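Local coordinates for isochorismatase family protein family (Burkholderia thailandensis, PDB 3TXY) that is of unknown function but has the isochorismatase-like fold of the cysteine hydrolase family and may be a hydrolase, at residues L16-L21 with V56-T61. Numbering follows the deposited sequence.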
loop_
_atom_site.group_PDB
_atom_site.type_symbol
_atom_site.label_atom_id
_atom_site.label_comp_id
_atom_site.label_asym_id
_atom_site.label_seq_id
_atom_site.Cartn_x
_atom_site.Cartn_y
_atom_site.Cartn_z
ATOM N N LEU A 16 -19.162 -1.899 4.915
ATOM C CA LEU A 16 -18.956 -1.200 3.642
ATOM C C LEU A 16 -18.064 0.007 3.923
ATOM O O LEU A 16 -18.358 0.795 4.811
ATOM C CB LEU A 16 -20.290 -0.718 3.047
ATOM C CG LEU A 16 -20.254 -0.127 1.626
ATOM C CD1 LEU A 16 -19.900 -1.164 0.564
ATOM C CD2 LEU A 16 -21.603 0.507 1.282
ATOM N N VAL A 17 -16.962 0.131 3.183
ATOM C CA VAL A 17 -16.024 1.243 3.340
ATOM C C VAL A 17 -15.847 1.904 1.973
ATOM O O VAL A 17 -15.402 1.258 1.030
ATOM C CB VAL A 17 -14.659 0.762 3.865
ATOM C CG1 VAL A 17 -13.669 1.933 3.972
ATOM C CG2 VAL A 17 -14.847 0.080 5.217
ATOM N N ALA A 18 -16.225 3.175 1.873
ATOM C CA ALA A 18 -16.278 3.892 0.600
ATOM C C ALA A 18 -15.275 5.030 0.620
ATOM O O ALA A 18 -15.334 5.892 1.510
ATOM C CB ALA A 18 -17.687 4.454 0.394
ATOM N N ILE A 19 -14.359 5.050 -0.352
ATOM C CA ILE A 19 -13.220 5.982 -0.321
ATOM C C ILE A 19 -13.414 7.203 -1.211
ATOM O O ILE A 19 -13.576 7.068 -2.418
ATOM C CB ILE A 19 -11.914 5.287 -0.768
ATOM C CG1 ILE A 19 -11.621 4.008 0.037
ATOM C CG2 ILE A 19 -10.753 6.261 -0.654
ATOM C CD1 ILE A 19 -11.568 4.213 1.542
ATOM N N ASP A 20 -13.370 8.389 -0.589
ATOM C CA ASP A 20 -13.190 9.697 -1.251
ATOM C C ASP A 20 -14.315 10.050 -2.236
ATOM O O ASP A 20 -14.076 10.703 -3.250
ATOM C CB ASP A 20 -11.828 9.802 -1.952
ATOM C CG ASP A 20 -10.682 9.979 -0.983
ATOM O OD1 ASP A 20 -10.919 10.411 0.166
ATOM O OD2 ASP A 20 -9.539 9.683 -1.366
ATOM N N LEU A 21 -15.541 9.672 -1.901
ATOM C CA LEU A 21 -16.689 10.031 -2.740
ATOM C C LEU A 21 -17.178 11.430 -2.350
ATOM O O LEU A 21 -18.305 11.641 -1.853
ATOM C CB LEU A 21 -17.752 8.946 -2.691
ATOM C CG LEU A 21 -17.273 7.559 -3.148
ATOM C CD1 LEU A 21 -18.430 6.555 -3.061
ATOM C CD2 LEU A 21 -16.714 7.585 -4.565
ATOM N N VAL A 56 -21.835 1.228 7.670
ATOM C CA VAL A 56 -21.408 1.894 6.446
ATOM C C VAL A 56 -20.448 3.026 6.822
ATOM O O VAL A 56 -20.779 3.889 7.630
ATOM C CB VAL A 56 -22.600 2.448 5.650
ATOM C CG1 VAL A 56 -22.091 3.168 4.393
ATOM C CG2 VAL A 56 -23.549 1.301 5.310
ATOM N N ILE A 57 -19.257 2.983 6.234
ATOM C CA ILE A 57 -18.183 3.859 6.629
ATOM C C ILE A 57 -17.767 4.655 5.426
ATOM O O ILE A 57 -17.298 4.093 4.432
ATOM C CB ILE A 57 -16.969 3.093 7.174
ATOM C CG1 ILE A 57 -17.393 2.201 8.347
ATOM C CG2 ILE A 57 -15.903 4.092 7.593
ATOM C CD1 ILE A 57 -16.281 1.307 8.848
ATOM N N PHE A 58 -18.008 5.959 5.504
ATOM C CA PHE A 58 -17.671 6.860 4.430
ATOM C C PHE A 58 -16.428 7.648 4.763
ATOM O O PHE A 58 -16.382 8.375 5.773
ATOM C CB PHE A 58 -18.806 7.831 4.155
ATOM C CG PHE A 58 -20.054 7.181 3.622
ATOM C CD1 PHE A 58 -20.088 6.668 2.335
ATOM C CD2 PHE A 58 -21.198 7.103 4.396
ATOM C CE1 PHE A 58 -21.247 6.086 1.829
ATOM C CE2 PHE A 58 -22.348 6.534 3.896
ATOM C CZ PHE A 58 -22.370 6.009 2.611
ATOM N N VAL A 59 -15.442 7.524 3.875
ATOM C CA VAL A 59 -14.140 8.132 4.054
ATOM C C VAL A 59 -13.992 9.341 3.120
ATOM O O VAL A 59 -14.283 9.261 1.926
ATOM C CB VAL A 59 -13.022 7.112 3.747
ATOM C CG1 VAL A 59 -11.638 7.751 3.841
ATOM C CG2 VAL A 59 -13.121 5.895 4.663
ATOM N N HIS A 60 -13.497 10.447 3.644
ATOM C CA HIS A 60 -13.160 11.578 2.800
ATOM C C HIS A 60 -11.831 12.119 3.219
ATOM O O HIS A 60 -11.367 11.854 4.325
ATOM C CB HIS A 60 -14.257 12.659 2.805
ATOM C CG HIS A 60 -14.417 13.362 4.113
ATOM N ND1 HIS A 60 -14.627 14.690 4.190
ATOM C CD2 HIS A 60 -14.401 12.893 5.419
ATOM C CE1 HIS A 60 -14.727 15.053 5.480
ATOM N NE2 HIS A 60 -14.595 13.964 6.231
ATOM N N THR A 61 -11.210 12.849 2.303
ATOM C CA THR A 61 -9.917 13.476 2.503
ATOM C C THR A 61 -10.114 14.961 2.735
ATOM O O THR A 61 -10.842 15.638 1.998
ATOM C CB THR A 61 -9.035 13.286 1.267
ATOM O OG1 THR A 61 -8.932 11.891 0.989
ATOM C CG2 THR A 61 -7.640 13.893 1.458
HETATM O O HOH W 1 -16.534 8.256 0.582
#
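Two hydrogen bonds grip the carbonyl oxygen of Val59: Asp20 N lies 2.8 Å from Val59 O but 35° above the carbonyl plane, and a water donates to it. That water also donates to Ala18 O and accepts from Leu21 N, tying the turn after strand 14-19 to strand 56-61. The two are adjacent interior strands of the parallel sheet in an isochorismatase-type α/β fold, joined by a crossover containing helix 35-51; their axes differ by 14°. Earlier bonds are straighter at the acceptor: Ala18 N meets Ile57 O at 2.9 Å, nearly along the C=O axis. On one face, Val59 CG2, set beside its own backbone N, comes 3.9 Å from Ile19 CD1, the two side chains lying alongside. On the other, toward helix 35-51, Ala18 CB approaches Phe58 CD1 obliquely at 3.8 Å. Just past strand 14-19, Asp20 turns left-handed (phi 62°) and its carboxylate reaches Thr61 of strand 56-61. Lys106 NZ salt-bridges Asp20 OD2 and hydrogen-bonds Thr61 OG1, an Asp-Lys pairing as in the family's cysteine-hydrolase active sites; its charge would probably favour an ionised Asp20. The Thr61 hydroxyl donates from above the carboxylate plane, OG1 2.6 Å from Asp20 OD1.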